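Local structure of KLLA0C04147p (Kluyveromyces lactis, 5H2D) at residues Lys255-Phe269 with Lys280-Gln292. The protein binds ergosterol in the pocket of its oxysterol-binding-protein-related domain, the part present here, and probably transfers sterols between membranes. Numbering follows the deposited sequence.
Sequences KGEVYNAKGGKEWIF and KKVLKPNSLEEMQ
Lys281 NZ is gripped by three oxygens. It forms a salt bridge to Glu266 OE1 at 2.8 Å and hydrogen bonds to the carbonyl O atoms of Glu266 and Val282. The site lies in an antiparallel beta hairpin of the oxysterol-binding domain, where strand 265-272 pairs with strand 276-281. On its other side strand 265-272 pairs with strand 253-259, where Glu266 and Trp267 sit opposite the single residue Val258, a classic beta bulge. Glu266 O also accepts from Val282 N, which comes from above its carbonyl plane, while Lys281 NZ uses an in-plane lone pair. The Lys281 chain, bent at chi2 (84°), runs over one face of the Trp267 indole. Its CD sits 3.3 Å from the centroid of the Trp267 six-membered ring, a CH-pi contact. The ammonium lies above the five-membered ring as a longer cation-pi pair. A methionine in place of Lys281 would probably leave the Glu266 carboxylate without its salt-bridge mate and the two carbonyls without this donor. Trp267 NE1 makes a hydrogen bond to Thr96 OG1 of helix 95-108.

Residues 282-292 fold back along the hairpin. Val282 CG2 meets Ile268 CG2 at 3.8 Å. Met291 SD packs on Ile268 CG1 at 3.9 Å. A water accepts from Met291 N and donates to Gly256 O. Lys265 N donates to Pro285 O, and its side chain extends toward residues 287-289. CG lies anti to the backbone N (chi1 -175°), and a bend at chi3 brings the ammonium between two carbonyls. Lys265 NZ donates hydrogen bonds of 2.9 Å to both Ser287 O and Glu289 O.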
ATOM      1  N   LYS A 255     -18.535   6.141  -2.101  1.00 18.12           N
ATOM      2  CA  LYS A 255     -19.527   5.595  -3.018  1.00 20.74           C
ATOM      3  C   LYS A 255     -18.862   5.387  -4.366  1.00 20.60           C
ATOM      4  O   LYS A 255     -17.902   6.077  -4.706  1.00 20.45           O
ATOM      5  CB  LYS A 255     -20.749   6.514  -3.227  1.00 25.35           C
ATOM      6  CG  LYS A 255     -21.070   7.462  -2.095  1.00 33.48           C
ATOM      7  CD  LYS A 255     -22.336   8.271  -2.412  1.00 30.67           C
ATOM      8  CE  LYS A 255     -22.213   9.021  -3.728  1.00 36.22           C
ATOM      9  NZ  LYS A 255     -21.223  10.136  -3.658  1.00 41.16           N
ATOM     10  N   GLY A 256     -19.388   4.445  -5.143  1.00 16.58           N
ATOM     11  CA  GLY A 256     -18.847   4.210  -6.467  1.00 18.13           C
ATOM     12  C   GLY A 256     -19.903   3.665  -7.400  1.00 19.05           C
ATOM     13  O   GLY A 256     -20.946   3.163  -6.971  1.00 22.32           O
ATOM     14  N   GLU A 257     -19.609   3.770  -8.696  1.00 19.70           N
ATOM     15  CA  GLU A 257     -20.475   3.275  -9.757  1.00 17.58           C
ATOM     16  C   GLU A 257     -19.624   2.527 -10.771  1.00 16.41           C
ATOM     17  O   GLU A 257     -18.570   3.030 -11.171  1.00 18.37           O
ATOM     18  CB  GLU A 257     -21.223   4.428 -10.441  1.00 21.72           C
ATOM     19  CG  GLU A 257     -21.983   5.341  -9.489  1.00 21.69           C
ATOM     20  CD  GLU A 257     -21.098   6.393  -8.822  1.00 26.00           C
ATOM     21  OE1 GLU A 257     -20.192   6.949  -9.490  1.00 25.21           O
ATOM     22  OE2 GLU A 257     -21.310   6.660  -7.618  1.00 25.23           O
ATOM     23  N   VAL A 258     -20.084   1.347 -11.192  1.00 18.29           N
ATOM     24  CA  VAL A 258     -19.372   0.485 -12.133  1.00 17.72           C
ATOM     25  C   VAL A 258     -20.138   0.465 -13.449  1.00 21.51           C
ATOM     26  O   VAL A 258     -21.330   0.133 -13.476  1.00 20.12           O
ATOM     27  CB  VAL A 258     -19.213  -0.944 -11.588  1.00 18.54           C
ATOM     28  CG1 VAL A 258     -18.406  -1.794 -12.553  1.00 18.87           C
ATOM     29  CG2 VAL A 258     -18.556  -0.930 -10.212  1.00 19.49           C
ATOM     30  N   TYR A 259     -19.444   0.781 -14.539  1.00 20.03           N
ATOM     31  CA  TYR A 259     -20.052   0.855 -15.861  1.00 22.33           C
ATOM     32  C   TYR A 259     -19.434  -0.170 -16.800  1.00 24.35           C
ATOM     33  O   TYR A 259     -18.230  -0.444 -16.734  1.00 21.79           O
ATOM     34  CB  TYR A 259     -19.879   2.246 -16.459  1.00 21.41           C
ATOM     35  CG  TYR A 259     -20.485   3.351 -15.634  1.00 25.43           C
ATOM     36  CD1 TYR A 259     -21.806   3.749 -15.830  1.00 23.47           C
ATOM     37  CD2 TYR A 259     -19.734   4.014 -14.666  1.00 24.84           C
ATOM     38  CE1 TYR A 259     -22.361   4.764 -15.083  1.00 24.21           C
ATOM     39  CE2 TYR A 259     -20.280   5.035 -13.915  1.00 23.72           C
ATOM     40  CZ  TYR A 259     -21.593   5.412 -14.129  1.00 24.29           C
ATOM     41  OH  TYR A 259     -22.131   6.426 -13.370  1.00 26.79           O
ATOM     42  N   ASN A 260     -20.260  -0.721 -17.692  1.00 23.25           N
ATOM     43  CA  ASN A 260     -19.729  -1.496 -18.801  1.00 26.19           C
ATOM     44  C   ASN A 260     -19.191  -0.545 -19.871  1.00 21.51           C
ATOM     45  O   ASN A 260     -19.265   0.679 -19.750  1.00 23.14           O
ATOM     46  CB  ASN A 260     -20.787  -2.462 -19.344  1.00 28.37           C
ATOM     47  CG  ASN A 260     -21.997  -1.754 -19.942  1.00 24.93           C
ATOM     48  OD1 ASN A 260     -21.866  -0.781 -20.669  1.00 24.90           O
ATOM     49  ND2 ASN A 260     -23.183  -2.264 -19.635  1.00 27.36           N
ATOM     50  N   ALA A 261     -18.615  -1.115 -20.931  1.00 24.84           N
ATOM     51  CA  ALA A 261     -17.911  -0.305 -21.920  1.00 27.05           C
ATOM     52  C   ALA A 261     -18.839   0.629 -22.694  1.00 32.13           C
ATOM     53  O   ALA A 261     -18.371   1.628 -23.248  1.00 30.45           O
ATOM     54  CB  ALA A 261     -17.156  -1.213 -22.895  1.00 25.64           C
ATOM     55  N   LYS A 262     -20.134   0.329 -22.752  1.00 29.20           N
ATOM     56  CA  LYS A 262     -21.090   1.210 -23.409  1.00 34.07           C
ATOM     57  C   LYS A 262     -21.697   2.229 -22.452  1.00 32.55           C
ATOM     58  O   LYS A 262     -22.688   2.880 -22.799  1.00 29.25           O
ATOM     59  CB  LYS A 262     -22.196   0.385 -24.078  1.00 32.25           C
ATOM     60  CG  LYS A 262     -21.682  -0.552 -25.159  1.00 38.14           C
ATOM     61  CD  LYS A 262     -20.777   0.196 -26.133  1.00 39.28           C
ATOM     62  CE  LYS A 262     -20.089  -0.747 -27.117  1.00 46.07           C
ATOM     63  NZ  LYS A 262     -21.045  -1.389 -28.059  1.00 48.75           N
ATOM     64  N   GLY A 263     -21.121   2.394 -21.265  1.00 28.21           N
ATOM     65  CA  GLY A 263     -21.642   3.360 -20.326  1.00 25.76           C
ATOM     66  C   GLY A 263     -22.874   2.919 -19.577  1.00 20.02           C
ATOM     67  O   GLY A 263     -23.487   3.742 -18.892  1.00 28.06           O
ATOM     68  N   GLY A 264     -23.255   1.656 -19.686  1.00 25.09           N
ATOM     69  CA  GLY A 264     -24.350   1.140 -18.893  1.00 26.16           C
ATOM     70  C   GLY A 264     -23.952   0.915 -17.451  1.00 26.10           C
ATOM     71  O   GLY A 264     -22.977   0.205 -17.178  1.00 25.69           O
ATOM     72  N   LYS A 265     -24.691   1.510 -16.521  1.00 24.45           N
ATOM     73  CA  LYS A 265     -24.405   1.316 -15.102  1.00 21.19           C
ATOM     74  C   LYS A 265     -24.798  -0.101 -14.692  1.00 26.95           C
ATOM     75  O   LYS A 265     -25.949  -0.511 -14.877  1.00 25.79           O
ATOM     76  CB  LYS A 265     -25.149   2.358 -14.266  1.00 25.57           C
ATOM     77  CG  LYS A 265     -24.830   2.314 -12.777  1.00 26.95           C
ATOM     78  CD  LYS A 265     -25.599   3.371 -12.002  1.00 25.79           C
ATOM     79  CE  LYS A 265     -25.054   4.763 -12.257  1.00 26.26           C
ATOM     80  NZ  LYS A 265     -25.873   5.803 -11.563  1.00 30.07           N
ATOM     81  N   GLU A 266     -23.839  -0.863 -14.164  1.00 21.22           N
ATOM     82  CA  GLU A 266     -24.072  -2.253 -13.800  1.00 21.50           C
ATOM     83  C   GLU A 266     -24.127  -2.485 -12.304  1.00 20.54           C
ATOM     84  O   GLU A 266     -24.867  -3.362 -11.850  1.00 20.19           O
ATOM     85  CB  GLU A 266     -22.977  -3.152 -14.392  1.00 22.23           C
ATOM     86  CG  GLU A 266     -22.935  -3.180 -15.921  1.00 24.47           C
ATOM     87  CD  GLU A 266     -23.603  -4.417 -16.496  1.00 27.75           C
ATOM     88  OE1 GLU A 266     -24.357  -5.094 -15.757  1.00 26.99           O
ATOM     89  OE2 GLU A 266     -23.351  -4.731 -17.682  1.00 29.79           O
ATOM     90  N   TRP A 267     -23.347  -1.731 -11.530  1.00 17.93           N
ATOM     91  CA  TRP A 267     -23.258  -1.916 -10.090  1.00 21.40           C
ATOM     92  C   TRP A 267     -23.025  -0.563  -9.438  1.00 19.77           C
ATOM     93  O   TRP A 267     -22.414   0.329 -10.032  1.00 17.39           O
ATOM     94  CB  TRP A 267     -22.109  -2.865  -9.699  1.00 17.64           C
ATOM     95  CG  TRP A 267     -22.069  -4.175 -10.423  1.00 17.27           C
ATOM     96  CD1 TRP A 267     -21.432  -4.445 -11.604  1.00 20.20           C
ATOM     97  CD2 TRP A 267     -22.660  -5.407  -9.997  1.00 18.08           C
ATOM     98  NE1 TRP A 267     -21.599  -5.766 -11.940  1.00 20.62           N
ATOM     99  CE2 TRP A 267     -22.354  -6.379 -10.974  1.00 20.27           C
ATOM    100  CE3 TRP A 267     -23.417  -5.782  -8.887  1.00 17.80           C
ATOM    101  CZ2 TRP A 267     -22.784  -7.699 -10.875  1.00 19.33           C
ATOM    102  CZ3 TRP A 267     -23.839  -7.094  -8.784  1.00 21.17           C
ATOM    103  CH2 TRP A 267     -23.519  -8.039  -9.772  1.00 21.64           C
ATOM    104  N   ILE A 268     -23.537  -0.412  -8.215  1.00 18.00           N
ATOM    105  CA  ILE A 268     -23.164   0.700  -7.350  1.00 20.08           C
ATOM    106  C   ILE A 268     -22.720   0.103  -6.024  1.00 17.99           C
ATOM    107  O   ILE A 268     -23.066  -1.028  -5.678  1.00 17.92           O
ATOM    108  CB  ILE A 268     -24.307   1.716  -7.128  1.00 20.01           C
ATOM    109  CG1 ILE A 268     -25.565   1.001  -6.619  1.00 22.62           C
ATOM    110  CG2 ILE A 268     -24.559   2.528  -8.402  1.00 21.48           C
ATOM    111  CD1 ILE A 268     -26.726   1.933  -6.307  1.00 29.08           C
ATOM    112  N   PHE A 269     -21.924   0.871  -5.289  1.00 18.23           N
ATOM    113  CA  PHE A 269     -21.481   0.432  -3.974  1.00 18.59           C
ATOM    114  C   PHE A 269     -21.253   1.658  -3.110  1.00 19.29           C
ATOM    115  O   PHE A 269     -21.130   2.783  -3.607  1.00 19.65           O
ATOM    116  CB  PHE A 269     -20.222  -0.444  -4.057  1.00 18.50           C
ATOM    117  CG  PHE A 269     -18.978   0.285  -4.512  1.00 18.94           C
ATOM    118  CD1 PHE A 269     -18.177   0.960  -3.600  1.00 17.79           C
ATOM    119  CD2 PHE A 269     -18.591   0.255  -5.844  1.00 19.03           C
ATOM    120  CE1 PHE A 269     -17.024   1.615  -4.020  1.00 19.47           C
ATOM    121  CE2 PHE A 269     -17.444   0.906  -6.257  1.00 19.93           C
ATOM    122  CZ  PHE A 269     -16.663   1.581  -5.345  1.00 19.77           C
ATOM    123  N   LYS A 280     -24.892  -3.289  -4.825  1.00 18.69           N
ATOM    124  CA  LYS A 280     -26.100  -3.848  -5.412  1.00 20.71           C
ATOM    125  C   LYS A 280     -26.003  -3.787  -6.928  1.00 18.72           C
ATOM    126  O   LYS A 280     -25.323  -2.926  -7.495  1.00 17.10           O
ATOM    127  CB  LYS A 280     -27.351  -3.103  -4.931  1.00 25.65           C
ATOM    128  CG  LYS A 280     -27.531  -1.742  -5.550  1.00 25.90           C
ATOM    129  CD  LYS A 280     -28.179  -0.784  -4.558  1.00 36.31           C
ATOM    130  CE  LYS A 280     -29.306  -1.458  -3.811  1.00 32.90           C
ATOM    131  NZ  LYS A 280     -30.307  -2.033  -4.759  1.00 39.39           N
ATOM    132  N   LYS A 281     -26.679  -4.730  -7.577  1.00 19.24           N
ATOM    133  CA  LYS A 281     -26.807  -4.692  -9.021  1.00 21.43           C
ATOM    134  C   LYS A 281     -27.765  -3.582  -9.419  1.00 23.69           C
ATOM    135  O   LYS A 281     -28.828  -3.411  -8.814  1.00 22.09           O
ATOM    136  CB  LYS A 281     -27.319  -6.035  -9.550  1.00 20.24           C
ATOM    137  CG  LYS A 281     -27.322  -6.147 -11.077  1.00 19.95           C
ATOM    138  CD  LYS A 281     -25.940  -6.559 -11.594  1.00 21.13           C
ATOM    139  CE  LYS A 281     -25.846  -6.533 -13.125  1.00 22.47           C
ATOM    140  NZ  LYS A 281     -26.193  -5.212 -13.711  1.00 22.37           N
ATOM    141  N   VAL A 282     -27.373  -2.821 -10.425  1.00 18.08           N
ATOM    142  CA  VAL A 282     -28.237  -1.818 -11.037  1.00 23.64           C
ATOM    143  C   VAL A 282     -28.948  -2.476 -12.209  1.00 25.07           C
ATOM    144  O   VAL A 282     -28.306  -3.095 -13.066  1.00 25.64           O
ATOM    145  CB  VAL A 282     -27.424  -0.595 -11.487  1.00 24.66           C
ATOM    146  CG1 VAL A 282     -28.305   0.378 -12.250  1.00 25.08           C
ATOM    147  CG2 VAL A 282     -26.797   0.095 -10.275  1.00 22.52           C
ATOM    148  N   LEU A 283     -30.276  -2.356 -12.237  1.00 26.10           N
ATOM    149  CA  LEU A 283     -31.097  -3.139 -13.157  1.00 30.61           C
ATOM    150  C   LEU A 283     -31.401  -2.410 -14.456  1.00 31.11           C
ATOM    151  O   LEU A 283     -31.572  -3.059 -15.495  1.00 34.96           O
ATOM    152  CB  LEU A 283     -32.406  -3.533 -12.470  1.00 30.60           C
ATOM    153  CG  LEU A 283     -32.186  -4.118 -11.076  1.00 29.09           C
ATOM    154  CD1 LEU A 283     -33.504  -4.283 -10.337  1.00 30.96           C
ATOM    155  CD2 LEU A 283     -31.446  -5.447 -11.179  1.00 28.00           C
ATOM    156  N   LYS A 284     -31.475  -1.082 -14.419  1.00 29.93           N
ATOM    157  CA  LYS A 284     -31.663  -0.270 -15.612  1.00 31.75           C
ATOM    158  C   LYS A 284     -30.354   0.430 -15.943  1.00 32.94           C
ATOM    159  O   LYS A 284     -29.896   1.258 -15.143  1.00 32.74           O
ATOM    160  CB  LYS A 284     -32.774   0.752 -15.390  1.00 32.93           C
ATOM    161  CG  LYS A 284     -34.125   0.134 -15.049  1.00 36.83           C
ATOM    162  CD  LYS A 284     -34.952   1.082 -14.198  1.00 35.38           C
ATOM    163  CE  LYS A 284     -36.344   0.533 -13.927  1.00 42.59           C
ATOM    164  NZ  LYS A 284     -37.280   0.801 -15.056  1.00 38.27           N
ATOM    165  N   PRO A 285     -29.721   0.147 -17.085  1.00 33.32           N
ATOM    166  CA  PRO A 285     -28.379   0.708 -17.339  1.00 29.21           C
ATOM    167  C   PRO A 285     -28.326   2.226 -17.328  1.00 34.43           C
ATOM    168  O   PRO A 285     -27.241   2.786 -17.131  1.00 31.16           O
ATOM    169  CB  PRO A 285     -28.014   0.141 -18.719  1.00 32.34           C
ATOM    170  CG  PRO A 285     -29.311  -0.317 -19.322  1.00 33.03           C
ATOM    171  CD  PRO A 285     -30.156  -0.752 -18.166  1.00 34.91           C
ATOM    172  N   ASN A 286     -29.446   2.917 -17.523  1.00 34.63           N
ATOM    173  CA  ASN A 286     -29.444   4.373 -17.552  1.00 32.61           C
ATOM    174  C   ASN A 286     -29.807   4.994 -16.210  1.00 32.92           C
ATOM    175  O   ASN A 286     -29.968   6.217 -16.128  1.00 33.72           O
ATOM    176  CB  ASN A 286     -30.392   4.873 -18.644  1.00 38.49           C
ATOM    177  CG  ASN A 286     -29.807   4.703 -20.032  1.00 38.14           C
ATOM    178  OD1 ASN A 286     -28.614   4.921 -20.238  1.00 39.03           O
ATOM    179  ND2 ASN A 286     -30.642   4.306 -20.990  1.00 38.14           N
ATOM    180  N   SER A 287     -29.925   4.186 -15.160  1.00 31.91           N
ATOM    181  CA  SER A 287     -30.325   4.709 -13.863  1.00 32.93           C
ATOM    182  C   SER A 287     -29.299   5.706 -13.343  1.00 36.25           C
ATOM    183  O   SER A 287     -28.088   5.508 -13.475  1.00 32.41           O
ATOM    184  CB  SER A 287     -30.493   3.567 -12.860  1.00 35.44           C
ATOM    185  OG  SER A 287     -30.754   4.074 -11.561  1.00 39.24           O
ATOM    186  N   LEU A 288     -29.796   6.790 -12.755  1.00 33.94           N
ATOM    187  CA  LEU A 288     -28.959   7.750 -12.054  1.00 39.65           C
ATOM    188  C   LEU A 288     -28.718   7.360 -10.602  1.00 37.08           C
ATOM    189  O   LEU A 288     -28.021   8.085  -9.888  1.00 35.38           O
ATOM    190  CB  LEU A 288     -29.587   9.150 -12.118  1.00 43.17           C
ATOM    191  CG  LEU A 288     -30.954   9.376 -11.454  1.00 46.87           C
ATOM    192  CD1 LEU A 288     -30.854   9.404  -9.926  1.00 47.09           C
ATOM    193  CD2 LEU A 288     -31.602  10.653 -11.970  1.00 40.72           C
ATOM    194  N   GLU A 289     -29.268   6.234 -10.153  1.00 37.42           N
ATOM    195  CA  GLU A 289     -29.203   5.882  -8.742  1.00 36.75           C
ATOM    196  C   GLU A 289     -27.764   5.687  -8.285  1.00 36.40           C
ATOM    197  O   GLU A 289     -26.941   5.099  -8.993  1.00 33.01           O
ATOM    198  CB  GLU A 289     -29.996   4.606  -8.466  1.00 39.16           C
ATOM    199  CG  GLU A 289     -30.074   4.261  -6.985  1.00 44.57           C
ATOM    200  CD  GLU A 289     -30.442   2.813  -6.739  1.00 47.81           C
ATOM    201  OE1 GLU A 289     -30.405   2.381  -5.564  1.00 49.55           O
ATOM    202  OE2 GLU A 289     -30.760   2.104  -7.720  1.00 50.27           O
ATOM    203  N   GLU A 290     -27.472   6.178  -7.082  1.00 35.46           N
ATOM    204  CA  GLU A 290     -26.210   5.936  -6.402  1.00 36.49           C
ATOM    205  C   GLU A 290     -26.503   5.357  -5.025  1.00 37.11           C
ATOM    206  O   GLU A 290     -27.638   5.386  -4.543  1.00 35.98           O
ATOM    207  CB  GLU A 290     -25.375   7.220  -6.300  1.00 32.27           C
ATOM    208  CG  GLU A 290     -24.943   7.740  -7.660  1.00 36.58           C
ATOM    209  CD  GLU A 290     -24.438   9.162  -7.608  1.00 42.06           C
ATOM    210  OE1 GLU A 290     -24.189   9.661  -6.489  1.00 44.00           O
ATOM    211  OE2 GLU A 290     -24.299   9.780  -8.686  1.00 44.26           O
ATOM    212  N   MET A 291     -25.467   4.817  -4.391  1.00 35.24           N
ATOM    213  CA  MET A 291     -25.666   4.079  -3.153  1.00 34.97           C
ATOM    214  C   MET A 291     -26.115   5.014  -2.039  1.00 40.72           C
ATOM    215  O   MET A 291     -25.466   6.030  -1.766  1.00 39.18           O
ATOM    216  CB  MET A 291     -24.383   3.359  -2.746  1.00 30.99           C
ATOM    217  CG  MET A 291     -24.609   2.162  -1.850  1.00 30.56           C
ATOM    218  SD  MET A 291     -25.095   0.704  -2.787  1.00 33.03           S
ATOM    219  CE  MET A 291     -25.308  -0.497  -1.478  1.00 26.63           C
ATOM    220  N   GLN A 292     -27.238   4.669  -1.412  1.00 43.73           N
ATOM    221  CA  GLN A 292     -27.688   5.340  -0.198  1.00 49.59           C
ATOM    222  C   GLN A 292     -26.821   4.892   0.971  1.00 49.81           C
ATOM    223  O   GLN A 292     -26.697   3.690   1.232  1.00 52.24           O
ATOM    224  CB  GLN A 292     -29.154   5.008   0.069  1.00 48.54           C
ATOM    225  CG  GLN A 292     -30.073   6.203   0.230  1.00 53.57           C
ATOM    226  CD  GLN A 292     -31.422   5.814   0.818  1.00 59.49           C
ATOM    227  OE1 GLN A 292     -32.443   5.828   0.127  1.00 61.98           O
ATOM    228  NE2 GLN A 292     -31.429   5.457   2.099  1.00 57.35           N
TER
HETATM  229  O   HOH W   1     -22.965   4.988  -5.773  1.00 27.02           O
HETATM  230  O   HOH W   2     -25.985   4.922 -18.591  1.00 37.49           O
HETATM  231  O   HOH W   3     -27.687  -2.386 -15.820  1.00 33.86           O